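Local coordinates for protein putative N-acetyl-gamma-glutamyl-phosphate reductase (Arabidopsis thaliana, PDB 1XYG) that probably catalyses the NADPH-dependent reduction of N-acetylglutamyl phosphate to N-acetylglutamate semialdehyde, a step of chloroplast arginine biosynthesis, at residues 16-21 with 82-87; 125-130 with 221-226; 258-263 with 318-323; 301-306 with 354-359. One frame throughout, in Å; residues are numbered along the deposited sequence.

Interaction 1. Residues 16-21 with 82-87; sequences DIRIGL and TVDAVF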
# COMPACT_ATOMS: atom_id res chain seq x y z
N ASP A 16 -24.31 -32.74 -0.27
CA ASP A 16 -23.90 -34.11 0.03
C ASP A 16 -22.90 -34.28 1.17
O ASP A 16 -23.06 -35.17 2.01
CB ASP A 16 -23.32 -34.77 -1.22
CG ASP A 16 -24.27 -34.71 -2.40
OD1 ASP A 16 -25.46 -35.05 -2.23
OD2 ASP A 16 -23.82 -34.32 -3.51
N ILE A 17 -21.88 -33.44 1.21
CA ILE A 17 -20.85 -33.56 2.24
C ILE A 17 -20.88 -32.50 3.32
O ILE A 17 -20.94 -31.30 3.04
CB ILE A 17 -19.46 -33.56 1.60
CG1 ILE A 17 -19.32 -34.75 0.64
CG2 ILE A 17 -18.40 -33.61 2.69
CD1 ILE A 17 -19.37 -36.12 1.31
N ARG A 18 -20.81 -32.95 4.57
CA ARG A 18 -20.80 -32.05 5.71
C ARG A 18 -19.37 -31.85 6.18
O ARG A 18 -18.69 -32.78 6.61
CB ARG A 18 -21.65 -32.61 6.84
CG ARG A 18 -23.09 -32.75 6.44
CD ARG A 18 -23.84 -33.54 7.46
NE ARG A 18 -24.46 -32.71 8.48
CZ ARG A 18 -25.13 -33.20 9.51
NH1 ARG A 18 -25.25 -34.51 9.65
NH2 ARG A 18 -25.70 -32.39 10.39
N ILE A 19 -18.93 -30.60 6.09
CA ILE A 19 -17.57 -30.25 6.45
C ILE A 19 -17.40 -29.67 7.85
O ILE A 19 -18.17 -28.83 8.31
CB ILE A 19 -16.99 -29.23 5.46
CG1 ILE A 19 -16.92 -29.83 4.06
CG2 ILE A 19 -15.63 -28.77 5.95
CD1 ILE A 19 -16.07 -31.10 3.96
N GLY A 20 -16.35 -30.13 8.51
CA GLY A 20 -16.03 -29.63 9.83
C GLY A 20 -14.74 -28.82 9.71
O GLY A 20 -13.78 -29.26 9.07
N LEU A 21 -14.73 -27.63 10.29
CA LEU A 21 -13.55 -26.77 10.23
C LEU A 21 -13.00 -26.53 11.63
O LEU A 21 -13.64 -25.86 12.44
CB LEU A 21 -13.91 -25.44 9.55
CG LEU A 21 -12.84 -24.34 9.41
CD1 LEU A 21 -11.64 -24.85 8.63
CD2 LEU A 21 -13.45 -23.12 8.72
N THR A 82 -20.64 -35.75 13.62
CA THR A 82 -21.60 -34.92 12.90
C THR A 82 -21.09 -34.45 11.54
O THR A 82 -21.80 -33.76 10.81
CB THR A 82 -21.96 -33.69 13.74
OG1 THR A 82 -22.32 -34.11 15.07
CG2 THR A 82 -23.14 -32.94 13.13
N VAL A 83 -19.85 -34.80 11.19
CA VAL A 83 -19.29 -34.38 9.91
C VAL A 83 -18.66 -35.53 9.13
O VAL A 83 -18.32 -36.56 9.70
CB VAL A 83 -18.23 -33.26 10.09
CG1 VAL A 83 -18.91 -31.98 10.58
CG2 VAL A 83 -17.17 -33.70 11.09
N ASP A 84 -18.51 -35.34 7.82
CA ASP A 84 -17.94 -36.36 6.94
C ASP A 84 -16.44 -36.20 6.72
O ASP A 84 -15.71 -37.18 6.67
CB ASP A 84 -18.67 -36.33 5.59
CG ASP A 84 -20.17 -36.48 5.74
OD1 ASP A 84 -20.61 -37.53 6.22
OD2 ASP A 84 -20.89 -35.53 5.38
N ALA A 85 -16.01 -34.96 6.56
CA ALA A 85 -14.59 -34.65 6.37
C ALA A 85 -14.24 -33.42 7.20
O ALA A 85 -15.11 -32.61 7.55
CB ALA A 85 -14.29 -34.40 4.89
N VAL A 86 -12.96 -33.28 7.52
CA VAL A 86 -12.51 -32.17 8.34
C VAL A 86 -11.28 -31.45 7.80
O VAL A 86 -10.38 -32.07 7.24
CB VAL A 86 -12.18 -32.67 9.78
CG1 VAL A 86 -11.27 -31.69 10.48
CG2 VAL A 86 -13.47 -32.86 10.58
N PHE A 87 -11.26 -30.13 7.96
CA PHE A 87 -10.14 -29.29 7.57
C PHE A 87 -9.59 -28.78 8.90
O PHE A 87 -10.34 -28.22 9.70
CB PHE A 87 -10.59 -28.09 6.73
CG PHE A 87 -10.83 -28.40 5.28
CD1 PHE A 87 -9.78 -28.78 4.45
CD2 PHE A 87 -12.11 -28.28 4.73
CE1 PHE A 87 -10.00 -29.04 3.09
CE2 PHE A 87 -12.34 -28.53 3.37
CZ PHE A 87 -11.28 -28.92 2.55
O HOH W 1 -22.77 -36.53 8.70
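Gly-20 and Val-86 lie abreast in a parallel ladder, flanked by Ile-19 beside Ala-85 and Leu-21 beside Phe-87; the axes of strands 17-21 and 85-87 diverge by 31°. Gly-20 N donates to Ala-85 O (2.9 Å), and Gly-20 O accepts from Phe-87 N (2.9 Å). Val-83 CG2 and Val-86 CG2 crowd the side where a CB of Gly-20 would stand.

At the start of the ladder, Asp-84 brackets Arg-18. Asp-84 N donates to Arg-18 O (2.8 Å), and Arg-18 N returns a bond to the anti lone pair of Asp-84 OD2 (2.7 Å, 165° at the hydrogen). CG of Asp-84 stands beside its own backbone N (chi1 -55°), and OD2 takes up Arg-18 N much as a strand carbonyl might. An alanine here would probably leave Arg-18 N without this acceptor, though the backbone bond to Arg-18 O could remain. The Arg-18 guanidinium lays one face over Thr-82 O, 3.6 Å from CZ, and reaches Asp-84 OD1 through a weakly bound water. On the apolar face, Ile-19 CG2 meets the Phe-87 ring edge at CD2 (3.8 Å), and Ile-19 CD1 touches Ala-85 CB (3.9 Å).

These are inner strands of the Rossmann-type parallel sheet: strand 42-47 pairs with the other side of 17-21, helix 27-37 packs on Leu-21 and Phe-87, and Leu-340 of helix 329-343 touches Ile-19, Ala-85 and Phe-87.

Interaction 2. Residues 125-130 with 221-226; sequences EWYGQP and RHRHVP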
# COMPACT_ATOMS: atom_id res chain seq x y z
N GLU A 125 13.48 -31.62 16.45
CA GLU A 125 14.54 -30.63 16.44
C GLU A 125 14.07 -29.30 15.84
O GLU A 125 14.48 -28.23 16.30
CB GLU A 125 15.77 -31.14 15.66
CG GLU A 125 15.63 -31.13 14.15
CD GLU A 125 16.98 -31.03 13.45
OE1 GLU A 125 17.66 -30.00 13.61
OE2 GLU A 125 17.37 -31.99 12.74
N TRP A 126 13.22 -29.37 14.83
CA TRP A 126 12.73 -28.15 14.19
C TRP A 126 11.50 -27.51 14.84
O TRP A 126 11.27 -26.31 14.68
CB TRP A 126 12.42 -28.40 12.71
CG TRP A 126 13.62 -28.50 11.85
CD1 TRP A 126 14.31 -29.63 11.52
CD2 TRP A 126 14.32 -27.42 11.24
NE1 TRP A 126 15.40 -29.32 10.74
CE2 TRP A 126 15.43 -27.96 10.55
CE3 TRP A 126 14.12 -26.03 11.22
CZ2 TRP A 126 16.33 -27.17 9.84
CZ3 TRP A 126 15.02 -25.24 10.51
CH2 TRP A 126 16.11 -25.81 9.83
N TYR A 127 10.71 -28.30 15.55
CA TYR A 127 9.50 -27.76 16.18
C TYR A 127 9.53 -27.65 17.71
O TYR A 127 8.56 -27.21 18.32
CB TYR A 127 8.28 -28.54 15.70
CG TYR A 127 7.83 -28.13 14.32
CD1 TYR A 127 7.01 -27.02 14.14
CD2 TYR A 127 8.31 -28.77 13.18
CE1 TYR A 127 6.69 -26.54 12.87
CE2 TYR A 127 8.00 -28.30 11.89
CZ TYR A 127 7.19 -27.18 11.75
OH TYR A 127 6.93 -26.64 10.51
N GLY A 128 10.64 -28.05 18.31
CA GLY A 128 10.82 -27.93 19.75
C GLY A 128 9.96 -28.75 20.70
O GLY A 128 9.77 -28.39 21.86
N GLN A 129 9.46 -29.88 20.22
CA GLN A 129 8.66 -30.75 21.06
C GLN A 129 8.50 -32.13 20.44
O GLN A 129 8.57 -32.31 19.22
CB GLN A 129 7.32 -30.11 21.42
CG GLN A 129 6.11 -30.33 20.54
CD GLN A 129 4.89 -29.58 21.07
OE1 GLN A 129 4.71 -29.43 22.27
NE2 GLN A 129 4.04 -29.11 20.16
N PRO A 130 8.33 -33.15 21.28
CA PRO A 130 8.17 -34.53 20.82
C PRO A 130 6.94 -34.70 19.94
O PRO A 130 5.93 -34.01 20.11
CB PRO A 130 8.08 -35.31 22.13
CG PRO A 130 9.03 -34.48 23.04
CD PRO A 130 8.58 -33.09 22.73
N ARG A 221 17.79 -20.55 9.30
CA ARG A 221 16.90 -21.59 9.76
C ARG A 221 15.46 -21.12 9.79
O ARG A 221 15.12 -20.16 10.48
CB ARG A 221 17.28 -22.06 11.17
CG ARG A 221 18.66 -22.66 11.30
CD ARG A 221 18.97 -23.00 12.76
NE ARG A 221 18.13 -24.07 13.29
CZ ARG A 221 18.30 -25.37 13.02
NH1 ARG A 221 17.48 -26.27 13.55
NH2 ARG A 221 19.29 -25.77 12.23
N HIS A 222 14.62 -21.79 9.03
CA HIS A 222 13.20 -21.50 8.98
C HIS A 222 12.53 -22.86 8.93
O HIS A 222 13.02 -23.76 8.26
CB HIS A 222 12.82 -20.69 7.75
CG HIS A 222 11.36 -20.39 7.68
ND1 HIS A 222 10.44 -21.32 7.26
CD2 HIS A 222 10.66 -19.31 8.07
CE1 HIS A 222 9.23 -20.83 7.39
NE2 HIS A 222 9.33 -19.61 7.88
N ARG A 223 11.43 -23.01 9.65
CA ARG A 223 10.75 -24.30 9.72
C ARG A 223 10.38 -24.97 8.40
O ARG A 223 10.14 -26.18 8.37
CB ARG A 223 9.52 -24.17 10.62
CG ARG A 223 9.89 -24.07 12.10
CD ARG A 223 8.69 -23.80 12.97
NE ARG A 223 9.00 -23.97 14.38
CZ ARG A 223 8.13 -23.75 15.36
NH1 ARG A 223 8.49 -23.94 16.63
NH2 ARG A 223 6.89 -23.35 15.08
N HIS A 224 10.35 -24.22 7.31
CA HIS A 224 10.02 -24.82 6.02
C HIS A 224 11.22 -25.54 5.42
O HIS A 224 11.06 -26.38 4.53
CB HIS A 224 9.52 -23.76 5.05
CG HIS A 224 8.10 -23.34 5.29
ND1 HIS A 224 7.49 -22.33 4.57
CD2 HIS A 224 7.17 -23.80 6.16
CE1 HIS A 224 6.25 -22.19 5.00
NE2 HIS A 224 6.03 -23.07 5.96
N VAL A 225 12.42 -25.25 5.92
CA VAL A 225 13.63 -25.88 5.40
C VAL A 225 13.54 -27.41 5.36
O VAL A 225 13.70 -28.01 4.29
CB VAL A 225 14.89 -25.45 6.20
CG1 VAL A 225 16.09 -26.30 5.79
CG2 VAL A 225 15.20 -23.99 5.94
N PRO A 226 13.30 -28.06 6.51
CA PRO A 226 13.22 -29.53 6.49
C PRO A 226 12.12 -30.06 5.58
O PRO A 226 12.27 -31.14 4.98
CB PRO A 226 12.99 -29.88 7.97
CG PRO A 226 12.35 -28.65 8.53
CD PRO A 226 13.11 -27.54 7.88
O HOH W 2 7.91 -27.49 8.08
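A bend at chi3 of Arg-221 (67°) turns NE back toward the indole of Trp-126, while the Arg-223 chain, extended from CG to NE, passes obliquely over one face of the Tyr-127 ring. The Arg-221 guanidinium lies flat on the indole, the planes 11° apart, in a cation-pi stack with CZ 4.1 Å from the centroid of the six-membered ring. Against the opposite face, Pro-226 CG makes a CH-pi contact 3.5 Å from the centroid of the five-membered ring. Glu-125 OE1 approaches the guanidinium edge in a long salt bridge, 3.7 Å from Arg-221 NH1.

Arg-223 CD sits 3.4 Å from Tyr-127 CE1, and Arg-223 NE donates to Trp-126 O in a bent bond (3.3 Å), the donor tilted slightly from the carbonyl plane. A water spans Tyr-127 OH and Arg-223 O. His-222 ND1 accepts a capping bond from His-224 N, and its side chain lies about 7 Å from that of Cys-163, the probable active-site cysteine.

The contact bridges two domains, joining the end of helix 120-127 (NAD-binding) to the start of helix 224-236 (dimerisation). Phe-244 of strand 243-249 backs Val-225, and Arg-314 of the second subunit packs on Trp-126.

Interaction 3. Residues 258-263 with 318-323; sequences TIYVEM and RAIIIS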
# COMPACT_ATOMS: atom_id res chain seq x y z
N THR A 258 12.32 -17.16 -6.04
CA THR A 258 13.24 -16.97 -7.15
C THR A 258 14.29 -18.04 -6.83
O THR A 258 15.02 -17.93 -5.84
CB THR A 258 13.87 -15.58 -7.13
OG1 THR A 258 12.84 -14.58 -7.15
CG2 THR A 258 14.77 -15.40 -8.35
N ILE A 259 14.34 -19.07 -7.66
CA ILE A 259 15.22 -20.21 -7.45
C ILE A 259 16.45 -20.24 -8.34
O ILE A 259 16.35 -20.27 -9.56
CB ILE A 259 14.42 -21.50 -7.64
CG1 ILE A 259 13.16 -21.43 -6.78
CG2 ILE A 259 15.28 -22.71 -7.31
CD1 ILE A 259 12.19 -22.55 -7.04
N TYR A 260 17.62 -20.26 -7.71
CA TYR A 260 18.88 -20.28 -8.43
C TYR A 260 19.49 -21.67 -8.39
O TYR A 260 19.96 -22.11 -7.34
CB TYR A 260 19.82 -19.25 -7.82
CG TYR A 260 19.23 -17.86 -7.80
CD1 TYR A 260 19.29 -17.04 -8.92
CD2 TYR A 260 18.62 -17.36 -6.65
CE1 TYR A 260 18.75 -15.74 -8.91
CE2 TYR A 260 18.07 -16.07 -6.62
CZ TYR A 260 18.14 -15.27 -7.75
OH TYR A 260 17.60 -14.00 -7.71
N VAL A 261 19.48 -22.35 -9.53
CA VAL A 261 20.03 -23.70 -9.60
C VAL A 261 21.15 -23.86 -10.62
O VAL A 261 21.33 -23.05 -11.53
CB VAL A 261 18.93 -24.73 -9.96
CG1 VAL A 261 17.80 -24.67 -8.94
CG2 VAL A 261 18.41 -24.48 -11.36
N GLU A 262 21.90 -24.95 -10.45
CA GLU A 262 22.99 -25.30 -11.33
C GLU A 262 22.45 -26.41 -12.22
O GLU A 262 21.95 -27.42 -11.72
CB GLU A 262 24.16 -25.84 -10.52
CG GLU A 262 25.50 -25.42 -11.04
CD GLU A 262 26.62 -25.89 -10.14
OE1 GLU A 262 26.54 -25.65 -8.91
OE2 GLU A 262 27.58 -26.49 -10.67
N MET A 263 22.52 -26.22 -13.54
CA MET A 263 22.03 -27.23 -14.45
C MET A 263 23.04 -28.36 -14.53
O MET A 263 24.24 -28.16 -14.31
CB MET A 263 21.78 -26.64 -15.84
CG MET A 263 20.69 -25.57 -15.87
SD MET A 263 20.31 -24.94 -17.54
CE MET A 263 21.60 -23.73 -17.74
N ARG A 318 24.25 -22.10 -14.93
CA ARG A 318 23.17 -21.86 -13.99
C ARG A 318 21.88 -21.37 -14.65
O ARG A 318 21.89 -20.82 -15.76
CB ARG A 318 23.61 -20.86 -12.92
CG ARG A 318 24.20 -21.51 -11.68
CD ARG A 318 24.48 -20.50 -10.60
NE ARG A 318 24.82 -21.14 -9.34
CZ ARG A 318 23.94 -21.59 -8.45
NH1 ARG A 318 22.63 -21.45 -8.68
NH2 ARG A 318 24.35 -22.19 -7.34
N ALA A 319 20.76 -21.61 -13.96
CA ALA A 319 19.46 -21.21 -14.45
C ALA A 319 18.67 -20.56 -13.32
O ALA A 319 18.97 -20.74 -12.14
CB ALA A 319 18.71 -22.42 -15.00
N ILE A 320 17.65 -19.80 -13.68
CA ILE A 320 16.81 -19.13 -12.71
C ILE A 320 15.35 -19.52 -12.92
O ILE A 320 14.81 -19.42 -14.02
CB ILE A 320 16.93 -17.60 -12.82
CG1 ILE A 320 18.39 -17.19 -12.62
CG2 ILE A 320 16.03 -16.92 -11.77
CD1 ILE A 320 18.65 -15.72 -12.78
N ILE A 321 14.71 -19.96 -11.84
CA ILE A 321 13.32 -20.36 -11.89
C ILE A 321 12.47 -19.47 -10.98
O ILE A 321 12.81 -19.27 -9.82
CB ILE A 321 13.16 -21.82 -11.44
CG1 ILE A 321 13.94 -22.73 -12.39
CG2 ILE A 321 11.69 -22.19 -11.40
CD1 ILE A 321 14.19 -24.10 -11.83
N ILE A 322 11.40 -18.91 -11.53
CA ILE A 322 10.49 -18.07 -10.77
C ILE A 322 9.18 -18.83 -10.66
O ILE A 322 8.66 -19.32 -11.66
CB ILE A 322 10.25 -16.72 -11.47
CG1 ILE A 322 11.58 -15.96 -11.59
CG2 ILE A 322 9.25 -15.89 -10.70
CD1 ILE A 322 11.49 -14.62 -12.29
N SER A 323 8.67 -18.94 -9.44
CA SER A 323 7.42 -19.66 -9.18
C SER A 323 6.54 -18.82 -8.25
O SER A 323 6.97 -18.43 -7.16
CB SER A 323 7.75 -21.01 -8.53
OG SER A 323 6.58 -21.75 -8.26
O HOH W 3 27.07 -23.12 -7.61
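Tyr-260 and Ile-320 stand side by side on neighbouring antiparallel strands, 255-262 and 318-325, of the mixed sheet in the dimerisation domain. In the hydrogen-bonded pair Ile-259 with Ile-321, Ile-259 N donates to Ile-321 O (2.7 Å) and Ile-321 N to Ile-259 O (2.8 Å). Val-261 and Ala-319 repeat this exchange two residues on.

Arg-318, extended from CG to NE, lies across strand 255-262, its CG against Val-261 O. Its NH1 donates to Tyr-260 O (3.1 Å); the oxygen lies in the guanidinium plane, but the donor stands above the carbonyl plane, 75° out of it. NH2 bonds to Asn-185 O, and to a water (2.9 Å) that in turn donates to Glu-262 OE1. Water thus bridges Glu-262 and Arg-318 in place of a direct salt bridge, while Glu-262 OE2 forms one with Lys-182. An alanine in place of Arg-318 would probably leave Tyr-260 O, Asn-185 O and that water without these donors and Glu-262 without one nearby positive charge.

On the Tyr-260 face, Ile-320 CG1 touches the ring at CD1 (3.8 Å), and Ile-320 CG2 meets Thr-258 CG2 (3.9 Å). On the reverse face Ile-259 CB opposes Ile-321 CB (4.0 Å), and Met-263 CG reaches Ala-319 CB (3.8 Å). Helices 163-177 and 269-280 cover this second side.

The first side faces the second subunit: Tyr-260 OH bonds to Asp-189 of that chain, and Thr-258 OG1, already bonded to Lys-191, to its His-247. A sheet with helices on one face and a partner subunit on the other is characteristic of the C-terminal domain in the semialdehyde dehydrogenase family.

Interaction 4. Residues 301-306 with 354-359; sequences RGSNYC and HQPLFP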
# COMPACT_ATOMS: atom_id res chain seq x y z
N ARG A 301 -3.21 -13.76 -7.89
CA ARG A 301 -3.85 -13.23 -6.70
C ARG A 301 -5.32 -13.64 -6.60
O ARG A 301 -6.11 -13.35 -7.50
CB ARG A 301 -3.71 -11.70 -6.73
CG ARG A 301 -3.94 -10.97 -5.44
CD ARG A 301 -3.36 -9.56 -5.54
NE ARG A 301 -4.05 -8.72 -6.53
CZ ARG A 301 -3.48 -7.72 -7.19
NH1 ARG A 301 -2.20 -7.42 -6.99
NH2 ARG A 301 -4.18 -6.99 -8.04
N GLY A 302 -5.68 -14.31 -5.51
CA GLY A 302 -7.06 -14.72 -5.30
C GLY A 302 -7.48 -15.97 -6.06
O GLY A 302 -8.67 -16.25 -6.20
N SER A 303 -6.51 -16.72 -6.55
CA SER A 303 -6.82 -17.94 -7.29
C SER A 303 -5.95 -19.07 -6.79
O SER A 303 -5.06 -18.88 -5.96
CB SER A 303 -6.57 -17.72 -8.79
OG SER A 303 -5.18 -17.66 -9.06
N ASN A 304 -6.20 -20.27 -7.31
CA ASN A 304 -5.44 -21.43 -6.91
C ASN A 304 -4.33 -21.76 -7.90
O ASN A 304 -3.77 -22.85 -7.87
CB ASN A 304 -6.39 -22.63 -6.77
CG ASN A 304 -5.77 -23.76 -5.97
OD1 ASN A 304 -5.27 -23.55 -4.87
ND2 ASN A 304 -5.81 -24.97 -6.53
N TYR A 305 -4.01 -20.81 -8.77
CA TYR A 305 -2.99 -21.03 -9.79
C TYR A 305 -1.55 -20.73 -9.39
O TYR A 305 -1.28 -19.91 -8.51
CB TYR A 305 -3.31 -20.22 -11.04
CG TYR A 305 -4.59 -20.63 -11.70
CD1 TYR A 305 -4.66 -21.78 -12.48
CD2 TYR A 305 -5.75 -19.88 -11.52
CE1 TYR A 305 -5.86 -22.19 -13.07
CE2 TYR A 305 -6.95 -20.27 -12.10
CZ TYR A 305 -7.00 -21.42 -12.87
OH TYR A 305 -8.20 -21.80 -13.42
N CYS A 306 -0.65 -21.42 -10.07
CA CYS A 306 0.78 -21.26 -9.87
C CYS A 306 1.38 -21.04 -11.25
O CYS A 306 1.16 -21.84 -12.16
CB CYS A 306 1.39 -22.52 -9.24
SG CYS A 306 3.20 -22.60 -9.30
N HIS A 354 -11.95 -20.20 -9.35
CA HIS A 354 -12.02 -18.74 -9.20
C HIS A 354 -10.89 -18.15 -10.03
O HIS A 354 -9.75 -18.65 -9.98
CB HIS A 354 -11.81 -18.32 -7.74
CG HIS A 354 -12.70 -19.02 -6.77
ND1 HIS A 354 -12.48 -20.32 -6.35
CD2 HIS A 354 -13.81 -18.60 -6.11
CE1 HIS A 354 -13.40 -20.66 -5.47
NE2 HIS A 354 -14.22 -19.63 -5.31
N GLN A 355 -11.18 -17.11 -10.79
CA GLN A 355 -10.15 -16.48 -11.60
C GLN A 355 -9.47 -15.38 -10.80
O GLN A 355 -10.09 -14.77 -9.93
CB GLN A 355 -10.74 -15.93 -12.91
CG GLN A 355 -11.15 -17.02 -13.90
CD GLN A 355 -10.05 -18.05 -14.13
OE1 GLN A 355 -9.03 -17.75 -14.75
NE2 GLN A 355 -10.25 -19.26 -13.62
N PRO A 356 -8.18 -15.11 -11.09
CA PRO A 356 -7.43 -14.07 -10.38
C PRO A 356 -8.16 -12.74 -10.26
O PRO A 356 -8.78 -12.28 -11.22
CB PRO A 356 -6.13 -13.95 -11.19
CG PRO A 356 -5.97 -15.33 -11.80
CD PRO A 356 -7.39 -15.66 -12.21
N LEU A 357 -8.08 -12.12 -9.09
CA LEU A 357 -8.73 -10.83 -8.90
C LEU A 357 -7.72 -9.72 -9.20
O LEU A 357 -7.04 -9.22 -8.31
CB LEU A 357 -9.24 -10.67 -7.47
CG LEU A 357 -10.15 -9.45 -7.31
CD1 LEU A 357 -11.38 -9.62 -8.20
CD2 LEU A 357 -10.57 -9.29 -5.85
N PHE A 358 -7.64 -9.36 -10.48
CA PHE A 358 -6.74 -8.30 -10.91
C PHE A 358 -7.50 -7.31 -11.79
O PHE A 358 -8.29 -7.71 -12.65
CB PHE A 358 -5.58 -8.91 -11.71
CG PHE A 358 -4.61 -7.90 -12.25
CD1 PHE A 358 -4.84 -7.29 -13.48
CD2 PHE A 358 -3.50 -7.50 -11.51
CE1 PHE A 358 -3.99 -6.30 -13.96
CE2 PHE A 358 -2.65 -6.51 -11.98
CZ PHE A 358 -2.89 -5.91 -13.20
N PRO A 359 -7.30 -6.00 -11.55
CA PRO A 359 -6.37 -5.47 -10.54
C PRO A 359 -6.94 -5.63 -9.12
O PRO A 359 -8.15 -5.95 -9.02
CB PRO A 359 -6.24 -4.00 -10.93
CG PRO A 359 -7.61 -3.69 -11.47
CD PRO A 359 -7.87 -4.89 -12.36
OXT PRO A 359 -6.19 -5.41 -8.15
O HOH W 4 -10.70 -14.21 -6.99
O HOH W 5 -8.75 -20.67 -8.82
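The Arg-301 guanidinium turns an edge to Leu-357 O and Pro-359 CA, while the Phe-358 ring carries Pro-359 CB over the centre of one face, the peptide bond before Pro-359 being cis. The Tyr-305 ring has Ser-303 OG and Gln-355 NE2 at its edge, and the amide plane of Gln-355 is turned 63° from it. Gln-355 NE2 donates to Tyr-305 OH (3.3 Å), which lies in the amide plane; that hydroxyl is also bonded to Glu-284, and the amide nitrogen to Leu-353 O.

Arg-301 sends CG anti to its backbone N (chi1 -163°) and bends at chi3 (65°), setting NE 3.5 Å from Leu-357 O. NH2 forms a salt bridge with the C-terminal carboxylate, 2.6 Å from Pro-359 OXT, and comes obliquely to the Phe-358 ring at CD2 (3.6 Å). NH1 turns to Glu-212 O of the second subunit.

The backbones are fastened directly where Leu-357 N donates to Arg-301 O (2.8 Å). One water donates to both Gly-302 O (3.0 Å) and Gln-355 O (3.1 Å); a second links Asn-304 N to His-354 O. Pro-356 CG also rests on Ser-303 OG (3.7 Å), a hydroxyl bonded to Val-300 O.

The third subunit closes over the tail, its His-63 ring meeting Phe-358. This is a C-terminal tail held at a tetramer interface, its irregular backbone fixed to a loop of the dimerisation domain and its carboxylate in a salt bridge with Arg-301 and hydrogen-bonded by Arg-253 of the third subunit.

How the interactions relate
Interactions 1 and 3 are both strand ladders, but parallel in the NAD-binding sheet and antiparallel in the dimerisation sheet; their centres lie 40 Å apart, on opposite sides of the chain's centre. Interaction 1 is partly buried and touches no other subunit, whereas interaction 3 is buried and faces the second one. Interaction 2, also partly buried, couples helix ends of the two domains by stacking on an aromatic ring rather than by a backbone ladder. Interaction 4 is buried yet irregular, relying on waters and a terminal salt bridge. It touches interaction 3, where Cys-306 SG packs on Ser-323 OG at 3.6 Å, and it meets the third subunit as well as the second.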